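Sigma regulatory family protein-PP2C phosphatase (Chlamydia trachomatis serovar L2, PDB 6MAB) is the periplasmic sensor part of a membrane-bound regulatory protein that probably acts as a phosphatase, and may take part in regulating the TCA cycle. Local coordinates at residues S11-D16 with I264-L269; S167-I172 with L257-K262; E74-K79 with V89-I94; P56-S61 with E95-N100. All blocks are in the same frame, centred on the assembly; numbering follows the deposited sequence.

Two sheets share this elongated periplasmic domain, and the four contacts fall in pairs on opposite sides of its centre. Interactions 1 and 2 belong together: the centres of the two contacts lie about 13 Å apart, strand 254-261 leads into helix 262-267, and Ile265 CD1 touches Glu260 CB at 3.8 Å. Interactions 3 and 4 are closer still, about 6 Å between centres, and are joined by probable hydrogen bonds from Asp57 N to Val89 O (2.8 Å) and between Ser91 N and Ser61 OG (3.0 Å). The pairs are separate: the nearest atoms of interactions 2 and 3 are about 19 Å apart, those of 1 and 4 about 38 Å.

Interaction 1. Residues S11-D16 with I264-L269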
# COMPACT_ATOMS: atom_id res chain seq x y z
N SER A 11 -20.15 -18.92 10.91
CA SER A 11 -20.32 -17.71 10.10
C SER A 11 -20.73 -16.53 10.97
O SER A 11 -20.24 -15.41 10.79
CB SER A 11 -21.37 -17.96 9.02
OG SER A 11 -21.64 -16.77 8.29
N SER A 12 -21.63 -16.76 11.93
CA SER A 12 -22.12 -15.68 12.77
C SER A 12 -21.00 -15.07 13.62
O SER A 12 -20.91 -13.85 13.75
CB SER A 12 -23.25 -16.18 13.66
OG SER A 12 -24.35 -16.54 12.85
N ILE A 13 -20.15 -15.91 14.22
CA ILE A 13 -19.16 -15.34 15.13
C ILE A 13 -17.96 -14.74 14.42
O ILE A 13 -17.20 -14.00 15.05
CB ILE A 13 -18.68 -16.37 16.17
CG1 ILE A 13 -17.90 -17.50 15.50
CG2 ILE A 13 -19.88 -16.88 17.00
CD1 ILE A 13 -17.38 -18.56 16.49
N THR A 14 -17.80 -14.99 13.12
CA THR A 14 -16.74 -14.40 12.32
C THR A 14 -17.21 -13.25 11.43
O THR A 14 -16.38 -12.60 10.80
CB THR A 14 -16.09 -15.47 11.44
OG1 THR A 14 -17.07 -16.10 10.62
CG2 THR A 14 -15.38 -16.52 12.34
N SER A 15 -18.51 -13.00 11.39
CA SER A 15 -19.05 -12.01 10.47
C SER A 15 -18.41 -10.65 10.67
O SER A 15 -18.16 -9.90 9.71
CB SER A 15 -20.57 -11.94 10.68
OG SER A 15 -21.14 -10.90 9.93
N ASP A 16 -18.13 -10.31 11.92
CA ASP A 16 -17.66 -8.97 12.24
C ASP A 16 -16.23 -8.74 11.75
O ASP A 16 -15.87 -7.60 11.43
CB ASP A 16 -17.78 -8.76 13.74
CG ASP A 16 -17.32 -7.39 14.17
OD1 ASP A 16 -17.98 -6.40 13.82
OD2 ASP A 16 -16.29 -7.33 14.88
N ILE A 264 -11.79 -14.44 22.03
CA ILE A 264 -12.75 -13.34 21.97
C ILE A 264 -13.81 -13.63 20.92
O ILE A 264 -15.01 -13.44 21.16
CB ILE A 264 -11.99 -12.02 21.69
CG1 ILE A 264 -11.09 -11.67 22.89
CG2 ILE A 264 -12.94 -10.90 21.36
CD1 ILE A 264 -10.20 -10.44 22.71
N ILE A 265 -13.39 -14.12 19.76
CA ILE A 265 -14.34 -14.54 18.73
C ILE A 265 -15.34 -15.53 19.32
O ILE A 265 -16.56 -15.38 19.17
CB ILE A 265 -13.60 -15.15 17.53
CG1 ILE A 265 -12.75 -14.08 16.82
CG2 ILE A 265 -14.58 -15.84 16.57
CD1 ILE A 265 -13.56 -12.97 16.17
N PHE A 266 -14.84 -16.54 20.01
CA PHE A 266 -15.72 -17.59 20.51
C PHE A 266 -16.59 -17.12 21.67
O PHE A 266 -17.63 -17.71 21.92
CB PHE A 266 -14.89 -18.82 20.91
CG PHE A 266 -14.62 -19.75 19.74
CD1 PHE A 266 -13.95 -19.29 18.63
CD2 PHE A 266 -15.06 -21.05 19.75
CE1 PHE A 266 -13.71 -20.12 17.56
CE2 PHE A 266 -14.82 -21.88 18.66
CZ PHE A 266 -14.14 -21.39 17.57
N ALA A 267 -16.19 -16.05 22.36
CA ALA A 267 -17.01 -15.56 23.47
C ALA A 267 -18.37 -15.09 22.98
O ALA A 267 -19.31 -15.02 23.78
CB ALA A 267 -16.29 -14.42 24.20
N SER A 268 -18.48 -14.77 21.68
CA SER A 268 -19.77 -14.40 21.09
C SER A 268 -20.77 -15.54 21.12
O SER A 268 -21.96 -15.31 20.85
CB SER A 268 -19.60 -13.95 19.63
OG SER A 268 -18.86 -12.76 19.55
N LEU A 269 -20.33 -16.76 21.40
CA LEU A 269 -21.28 -17.86 21.51
C LEU A 269 -22.22 -17.68 22.69
O LEU A 269 -23.34 -18.21 22.66
CB LEU A 269 -20.56 -19.20 21.63
CG LEU A 269 -19.76 -19.66 20.41
CD1 LEU A 269 -18.86 -20.82 20.80
CD2 LEU A 269 -20.71 -20.08 19.30
O HOH W 1 -17.45 -12.52 17.30
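Ile13 lays its CD1 methyl over one face of the Phe266 ring, 4.2 Å from the ring centroid and 15° off the normal. The methyl is displaced a little toward the rim that carries Phe266 CD1 and CE1, a CH-pi contact. At the ring as a whole, Trp243 adds an edge-to-face neighbour.

The rest of the contact also gathers round Ile13. Its CG1 sits between the backbone N and the carbonyl carbon (chi1 65°), which leaves CG2 beside the N. The two branches therefore serve different partners: CG1 meets Ile265 CG2 at 3.9 Å, whereas CG2 touches Ser268 CB at 3.9 Å and Leu269 CD2 at 4.0 Å. Ile265 CG2 also packs against the carbonyl oxygen of Ile13, 3.5 Å away. That oxygen accepts a 2.7 Å hydrogen bond from a water, and the same water is hydrogen-bonded to Ser268 OG, again at 2.7 Å. Thr14 contributes little, its CG2 lying near Ile265 CG2 while its OG1 is hydrogen-bonded to Leu10 O one turn back.

The short C-terminal helix 262-267 and the residues after it thus lie against the long N-terminal helix 2-31, with Ile13 the main residue on its side; Ile265 and Leu269 also reach Leu17 and Thr9. Direct contact is apolar, and the single water supplies a polar link, so cohesion here should rest mainly on burying the branches of Ile13.

Interaction 2. Residues S167-I172 with L257-K262; sequences SVKTAI and LTYEEK
Lys169 and Tyr259 pair through their backbones, each N donating to the other's O: Lys169 N to Tyr259 O at 2.8 Å, and Tyr259 N to Lys169 O at 2.9 Å. A second hydrogen-bonded antiparallel pair, Ala171 with Leu257, is closed by Ala171 N to Leu257 O at 2.7 Å and Leu257 N to Ala171 O at 2.8 Å. Between them Thr170 and Thr258 form a non-hydrogen-bonded pair, their side chains side by side and pointing the same way.

The aromatic contact is made by Tyr259, whose CG sits between its backbone N and carbonyl carbon (chi1 65°). One face of the ring receives Lys169 CB, 3.6 Å from the centroid in a CH-pi contact, and Lys169 CD reaches Tyr259 CE2 at 3.6 Å.

The charged end of Lys169 turns at its last torsion, and NZ makes a salt bridge of 3.2 Å with Glu260 OE1 whose hydrogen bond is weak. Glu260 OE1 also accepts from Glu261 N through its anti lone pair, while a water links Glu260 OE2 to Ser167 O.

Strand 169-174 lies here between 254-261 and 179-182, and 240-249 flanks 254-261 beyond. Thr170 and Thr258 face helix 2-31, where Leu17 O holds Thr258 OG1; Tyr259 OH, from the other face, is bonded to Asp184.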
# COMPACT_ATOMS: atom_id res chain seq x y z
N SER A 167 -12.61 -4.98 19.94
CA SER A 167 -12.21 -4.29 18.72
C SER A 167 -11.25 -5.14 17.88
O SER A 167 -10.22 -5.61 18.37
CB SER A 167 -11.57 -2.95 19.07
OG SER A 167 -11.37 -2.15 17.91
N VAL A 168 -11.56 -5.33 16.60
CA VAL A 168 -10.71 -6.18 15.77
C VAL A 168 -9.44 -5.42 15.41
O VAL A 168 -9.40 -4.19 15.35
CB VAL A 168 -11.44 -6.68 14.51
CG1 VAL A 168 -12.80 -7.25 14.90
CG2 VAL A 168 -11.55 -5.59 13.47
N LYS A 169 -8.40 -6.19 15.16
CA LYS A 169 -7.10 -5.68 14.78
C LYS A 169 -6.92 -5.82 13.27
O LYS A 169 -7.68 -6.53 12.62
CB LYS A 169 -6.01 -6.44 15.53
CG LYS A 169 -6.20 -6.40 17.04
CD LYS A 169 -5.14 -7.21 17.78
CE LYS A 169 -5.41 -7.22 19.29
NZ LYS A 169 -6.79 -7.70 19.62
N THR A 170 -5.93 -5.11 12.72
CA THR A 170 -5.80 -5.00 11.27
C THR A 170 -4.33 -5.08 10.87
O THR A 170 -3.46 -4.54 11.55
CB THR A 170 -6.39 -3.66 10.77
OG1 THR A 170 -7.74 -3.53 11.21
CG2 THR A 170 -6.32 -3.55 9.23
N ALA A 171 -4.08 -5.71 9.73
CA ALA A 171 -2.77 -5.71 9.09
C ALA A 171 -2.95 -5.39 7.62
O ALA A 171 -3.87 -5.89 6.97
CB ALA A 171 -2.06 -7.04 9.25
N ILE A 172 -2.08 -4.53 7.10
CA ILE A 172 -2.02 -4.20 5.68
C ILE A 172 -0.98 -5.11 5.04
O ILE A 172 0.17 -5.16 5.50
CB ILE A 172 -1.66 -2.73 5.47
CG1 ILE A 172 -2.64 -1.81 6.21
CG2 ILE A 172 -1.55 -2.39 3.98
CD1 ILE A 172 -4.08 -1.94 5.79
N LEU A 257 -5.91 -7.70 6.22
CA LEU A 257 -6.14 -8.80 7.14
C LEU A 257 -6.74 -8.22 8.41
O LEU A 257 -6.09 -7.44 9.09
CB LEU A 257 -4.84 -9.55 7.46
CG LEU A 257 -4.92 -10.55 8.62
CD1 LEU A 257 -5.74 -11.78 8.29
CD2 LEU A 257 -3.49 -10.97 9.01
N THR A 258 -7.99 -8.57 8.73
CA THR A 258 -8.48 -8.28 10.08
C THR A 258 -8.34 -9.53 10.93
O THR A 258 -8.39 -10.65 10.42
CB THR A 258 -9.92 -7.79 10.05
OG1 THR A 258 -10.69 -8.71 9.29
CG2 THR A 258 -9.99 -6.40 9.44
N TYR A 259 -8.10 -9.35 12.23
CA TYR A 259 -7.84 -10.51 13.07
C TYR A 259 -8.22 -10.17 14.50
O TYR A 259 -8.34 -9.00 14.88
CB TYR A 259 -6.37 -11.00 12.95
CG TYR A 259 -5.29 -10.02 13.44
CD1 TYR A 259 -4.85 -8.99 12.63
CD2 TYR A 259 -4.74 -10.14 14.72
CE1 TYR A 259 -3.88 -8.08 13.07
CE2 TYR A 259 -3.76 -9.24 15.16
CZ TYR A 259 -3.35 -8.21 14.33
OH TYR A 259 -2.40 -7.29 14.75
N GLU A 260 -8.39 -11.23 15.29
CA GLU A 260 -8.86 -11.12 16.67
C GLU A 260 -8.48 -12.41 17.38
O GLU A 260 -8.34 -13.46 16.75
CB GLU A 260 -10.38 -10.91 16.71
CG GLU A 260 -10.99 -10.83 18.09
CD GLU A 260 -10.41 -9.71 18.95
OE1 GLU A 260 -9.23 -9.81 19.41
OE2 GLU A 260 -11.15 -8.71 19.18
N GLU A 261 -8.30 -12.32 18.70
CA GLU A 261 -8.07 -13.52 19.48
C GLU A 261 -9.22 -14.51 19.29
O GLU A 261 -10.39 -14.14 19.36
CB GLU A 261 -7.89 -13.17 20.95
CG GLU A 261 -6.68 -12.31 21.21
CD GLU A 261 -6.52 -11.94 22.66
OE1 GLU A 261 -6.83 -12.77 23.53
OE2 GLU A 261 -6.09 -10.80 22.92
N LYS A 262 -8.88 -15.77 19.04
CA LYS A 262 -9.90 -16.80 18.91
C LYS A 262 -10.83 -16.84 20.12
O LYS A 262 -12.04 -17.05 19.98
CB LYS A 262 -9.21 -18.15 18.70
CG LYS A 262 -10.15 -19.31 18.52
CD LYS A 262 -9.38 -20.58 18.16
CE LYS A 262 -10.06 -21.84 18.59
NZ LYS A 262 -9.16 -23.01 18.36
O HOH W 2 -11.09 -6.75 20.82

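Interaction 3. Residues E74-K79 with V89-I94; sequences EISLVK and VASSRI
Ser76 and Ser91 form a non-hydrogen-bonded antiparallel pair beside the hydrogen-bonded pair Leu77 and Ala90, and Val89 and Ala90 both face Leu77 in a classic beta bulge. Leu77 N gives a 2.8 Å bond to Ala90 O, and Leu77 O takes a good bond from Val89 N and a weak, longer one from Ala90 N.

The two serines bring their hydroxyls together, Ser76 OG and Ser91 OG being 2.7 Å apart. Ser76 OG also donates to Glu74 OE2, meeting it on the anti side. Ser91 OG, anti to its backbone N (chi1 -173°), accepts from Arg93 N two residues on, an ST turn that bends the chain as the strand ends. Ser92 continues the pairing with its side chain: Ile75 N donates to Ser92 OG at 2.9 Å, and Ser92 N returns a bond to Ile75 O.

Glu74 stretches across to Arg93, its chain meeting the arginine at about a right angle. Glu74 OE1 and Arg93 NH1 make a salt bridge of 2.7 Å, but the planes of carboxylate and guanidinium stand 65° apart and the hydrogen bond within it is weak. Arg93 CD packs on Glu74 CB at 3.5 Å. Tyr101 OH is hydrogen-bonded to Glu74 OE2, and Glu95 forms a salt bridge with Arg93 NE. Apolar contacts add to this: Lys79 CB on Val89 CG1 at 3.7 Å, and Leu77 CB beside Ala90 CB and Val89 CG2.

This is a beta hairpin at one border of the five-stranded sheet: 86-91 is the outermost strand, 142-151 lies beyond 74-80, and helices 58-68 and 35-45 cover the face carrying Ala90 and Leu77.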
# COMPACT_ATOMS: atom_id res chain seq x y z
N GLU A 74 7.05 13.52 -1.14
CA GLU A 74 7.66 13.80 -2.43
C GLU A 74 6.57 13.99 -3.46
O GLU A 74 5.64 13.18 -3.53
CB GLU A 74 8.58 12.65 -2.87
CG GLU A 74 9.24 12.85 -4.24
CD GLU A 74 10.21 11.72 -4.60
OE1 GLU A 74 10.76 11.13 -3.66
OE2 GLU A 74 10.41 11.42 -5.80
N ILE A 75 6.70 15.03 -4.27
CA ILE A 75 6.01 15.07 -5.55
C ILE A 75 7.05 15.35 -6.63
O ILE A 75 7.83 16.30 -6.51
CB ILE A 75 4.88 16.11 -5.55
CG1 ILE A 75 4.26 16.17 -6.93
CG2 ILE A 75 5.39 17.47 -5.15
CD1 ILE A 75 2.91 16.84 -6.92
N SER A 76 7.08 14.49 -7.66
CA SER A 76 8.11 14.53 -8.69
C SER A 76 7.52 14.40 -10.09
O SER A 76 6.61 13.60 -10.31
CB SER A 76 9.14 13.41 -8.50
OG SER A 76 9.88 13.60 -7.31
N LEU A 77 8.06 15.18 -11.01
CA LEU A 77 7.85 15.00 -12.44
C LEU A 77 8.99 14.15 -12.97
O LEU A 77 10.16 14.56 -12.89
CB LEU A 77 7.82 16.33 -13.17
CG LEU A 77 6.64 17.26 -13.11
CD1 LEU A 77 6.98 18.47 -13.98
CD2 LEU A 77 5.39 16.54 -13.60
N VAL A 78 8.64 13.00 -13.52
CA VAL A 78 9.59 12.00 -13.97
C VAL A 78 9.47 11.91 -15.48
O VAL A 78 8.44 11.49 -16.01
CB VAL A 78 9.33 10.64 -13.30
CG1 VAL A 78 10.46 9.63 -13.65
CG2 VAL A 78 9.20 10.82 -11.81
N LYS A 79 10.53 12.31 -16.18
CA LYS A 79 10.51 12.29 -17.64
C LYS A 79 10.71 10.87 -18.12
O LYS A 79 11.55 10.13 -17.60
CB LYS A 79 11.60 13.20 -18.20
CG LYS A 79 11.69 13.18 -19.70
CD LYS A 79 12.83 14.07 -20.18
CE LYS A 79 12.96 14.04 -21.69
NZ LYS A 79 11.75 14.61 -22.35
N VAL A 89 13.03 15.02 -13.32
CA VAL A 89 13.38 16.34 -13.86
C VAL A 89 12.81 17.49 -13.05
O VAL A 89 13.18 18.65 -13.32
CB VAL A 89 12.97 16.47 -15.34
CG1 VAL A 89 13.73 15.46 -16.19
CG2 VAL A 89 11.48 16.29 -15.52
N ALA A 90 11.95 17.22 -12.07
CA ALA A 90 11.55 18.23 -11.09
C ALA A 90 10.99 17.50 -9.88
O ALA A 90 10.30 16.49 -10.03
CB ALA A 90 10.51 19.19 -11.67
N SER A 91 11.32 17.99 -8.68
CA SER A 91 10.83 17.37 -7.45
C SER A 91 10.74 18.38 -6.32
O SER A 91 11.58 19.29 -6.20
CB SER A 91 11.75 16.22 -7.01
OG SER A 91 11.17 15.54 -5.91
N SER A 92 9.73 18.21 -5.47
CA SER A 92 9.68 18.90 -4.19
C SER A 92 10.80 18.45 -3.27
O SER A 92 11.09 19.14 -2.28
CB SER A 92 8.34 18.67 -3.50
OG SER A 92 8.17 17.31 -3.15
N ARG A 93 11.41 17.29 -3.54
CA ARG A 93 12.59 16.80 -2.82
C ARG A 93 13.80 17.11 -3.69
O ARG A 93 14.12 16.37 -4.62
CB ARG A 93 12.51 15.30 -2.56
CG ARG A 93 11.78 14.89 -1.31
CD ARG A 93 11.63 13.38 -1.24
NE ARG A 93 12.81 12.69 -0.73
CZ ARG A 93 12.98 11.37 -0.77
NH1 ARG A 93 12.06 10.58 -1.31
NH2 ARG A 93 14.08 10.83 -0.27
N ILE A 94 14.48 18.22 -3.36
CA ILE A 94 15.55 18.69 -4.22
C ILE A 94 16.60 17.61 -4.39
O ILE A 94 17.19 17.46 -5.47
CB ILE A 94 16.17 19.98 -3.62
CG1 ILE A 94 15.08 21.04 -3.43
CG2 ILE A 94 17.32 20.49 -4.49
CD1 ILE A 94 14.26 21.35 -4.67

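Interaction 4. Residues P56-S61 with E95-N100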
# COMPACT_ATOMS: atom_id res chain seq x y z
N PRO A 56 16.66 18.29 -15.82
CA PRO A 56 16.29 18.66 -14.45
C PRO A 56 16.22 20.16 -14.28
O PRO A 56 17.13 20.90 -14.67
CB PRO A 56 17.40 18.03 -13.61
CG PRO A 56 17.86 16.88 -14.41
CD PRO A 56 17.77 17.32 -15.85
N ASP A 57 15.12 20.61 -13.69
CA ASP A 57 14.77 22.02 -13.55
C ASP A 57 14.80 22.36 -12.07
O ASP A 57 13.85 22.06 -11.33
CB ASP A 57 13.40 22.28 -14.16
CG ASP A 57 13.03 23.77 -14.19
OD1 ASP A 57 13.61 24.57 -13.43
OD2 ASP A 57 12.11 24.11 -14.96
N LEU A 58 15.88 23.00 -11.63
CA LEU A 58 16.01 23.37 -10.23
C LEU A 58 14.98 24.42 -9.83
O LEU A 58 14.35 24.31 -8.78
CB LEU A 58 17.43 23.88 -9.95
CG LEU A 58 17.70 24.28 -8.50
CD1 LEU A 58 17.41 23.11 -7.56
CD2 LEU A 58 19.13 24.76 -8.32
N ALA A 59 14.79 25.44 -10.67
CA ALA A 59 13.83 26.49 -10.37
C ALA A 59 12.44 25.91 -10.14
O ALA A 59 11.76 26.27 -9.18
CB ALA A 59 13.79 27.51 -11.51
N LEU A 60 12.00 25.02 -11.03
CA LEU A 60 10.68 24.44 -10.86
C LEU A 60 10.62 23.61 -9.58
O LEU A 60 9.62 23.64 -8.86
CB LEU A 60 10.33 23.59 -12.07
CG LEU A 60 9.01 22.83 -11.95
CD1 LEU A 60 7.86 23.80 -11.75
CD2 LEU A 60 8.77 21.97 -13.17
N SER A 61 11.68 22.85 -9.31
CA SER A 61 11.74 22.06 -8.08
C SER A 61 11.58 22.93 -6.85
O SER A 61 10.85 22.57 -5.91
CB SER A 61 13.07 21.30 -8.04
OG SER A 61 13.14 20.38 -9.12
N GLU A 95 16.83 16.82 -3.34
CA GLU A 95 17.85 15.80 -3.35
C GLU A 95 17.55 14.69 -4.36
O GLU A 95 18.47 13.97 -4.77
CB GLU A 95 18.00 15.22 -1.94
CG GLU A 95 16.77 14.44 -1.40
CD GLU A 95 15.78 15.30 -0.59
OE1 GLU A 95 15.71 16.54 -0.77
OE2 GLU A 95 15.05 14.71 0.25
N GLN A 96 16.29 14.53 -4.77
CA GLN A 96 15.90 13.55 -5.77
C GLN A 96 16.13 14.03 -7.20
O GLN A 96 16.06 13.23 -8.13
CB GLN A 96 14.42 13.18 -5.64
CG GLN A 96 14.05 12.50 -4.34
CD GLN A 96 14.88 11.28 -4.07
OE1 GLN A 96 15.97 11.38 -3.50
NE2 GLN A 96 14.38 10.11 -4.47
N LEU A 97 16.40 15.31 -7.39
CA LEU A 97 16.46 15.86 -8.73
C LEU A 97 17.54 15.18 -9.57
O LEU A 97 18.69 15.06 -9.15
CB LEU A 97 16.70 17.36 -8.63
CG LEU A 97 16.57 18.19 -9.89
CD1 LEU A 97 15.17 18.05 -10.46
CD2 LEU A 97 16.85 19.64 -9.55
N GLY A 98 17.16 14.75 -10.78
CA GLY A 98 18.08 14.14 -11.72
C GLY A 98 18.27 12.64 -11.58
O GLY A 98 18.97 12.04 -12.41
N LYS A 99 17.67 12.01 -10.57
CA LYS A 99 17.91 10.60 -10.31
C LYS A 99 17.23 9.73 -11.35
O LYS A 99 16.11 10.01 -11.78
CB LYS A 99 17.40 10.23 -8.91
CG LYS A 99 18.30 10.73 -7.78
CD LYS A 99 17.79 10.29 -6.41
CE LYS A 99 18.85 10.54 -5.33
NZ LYS A 99 18.35 10.12 -3.98
N ASN A 100 17.90 8.66 -11.75
CA ASN A 100 17.23 7.63 -12.54
C ASN A 100 16.17 6.94 -11.69
O ASN A 100 16.43 6.54 -10.56
CB ASN A 100 18.23 6.60 -13.05
CG ASN A 100 17.53 5.46 -13.75
OD1 ASN A 100 16.99 4.56 -13.11
ND2 ASN A 100 17.52 5.50 -15.08
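Leu97 pushes its branched end against Pro56, Leu58 and Ser61. Leu97 CG rests on Pro56 CB at 3.8 Å, and CD1 comes to 3.4 Å from the hydroxyl oxygen of Ser61. Its other methyl, CD2, meets Leu58 CD1 at 4.0 Å, the two leucine side chains crossing at about a right angle. The tip of the proline ring then carries on to Gly98, with Pro56 CG 3.8 Å from Gly98 CA.

The next shell sets these groups in place. Leu97 and Gly98 are the middle residues of a type II beta turn from Gln96 to Lys99, and Gly98 takes the positive phi (87°) of its third position, where the absence of a CB keeps the backbone clear of the preceding carbonyl oxygen. Lys99 NZ closes over the turn with a 2.7 Å bond to Gln96 OE1. On the other segment Asp57 is the N-cap of the helix: Leu60 N donates to Asp57 OD1 at 2.9 Å, arriving from above the carboxylate plane. Asp57 O is gripped twice, by Ser61 N and by Ser61 OG, which approach from opposite faces of its plane. That second bond helps fix the hydroxyl beside Leu97, as does Ser91 N.

The contact is a surface one, linking the start of helix 58-68 to the loop that follows strand 86-91. That outermost strand ties both parts in, through Val89 to Asp57 and by backbone bonds of Val88 to Gly98 and Lys99, while Leu60 reaches over to Ala90 and to Leu77 of strand 74-80.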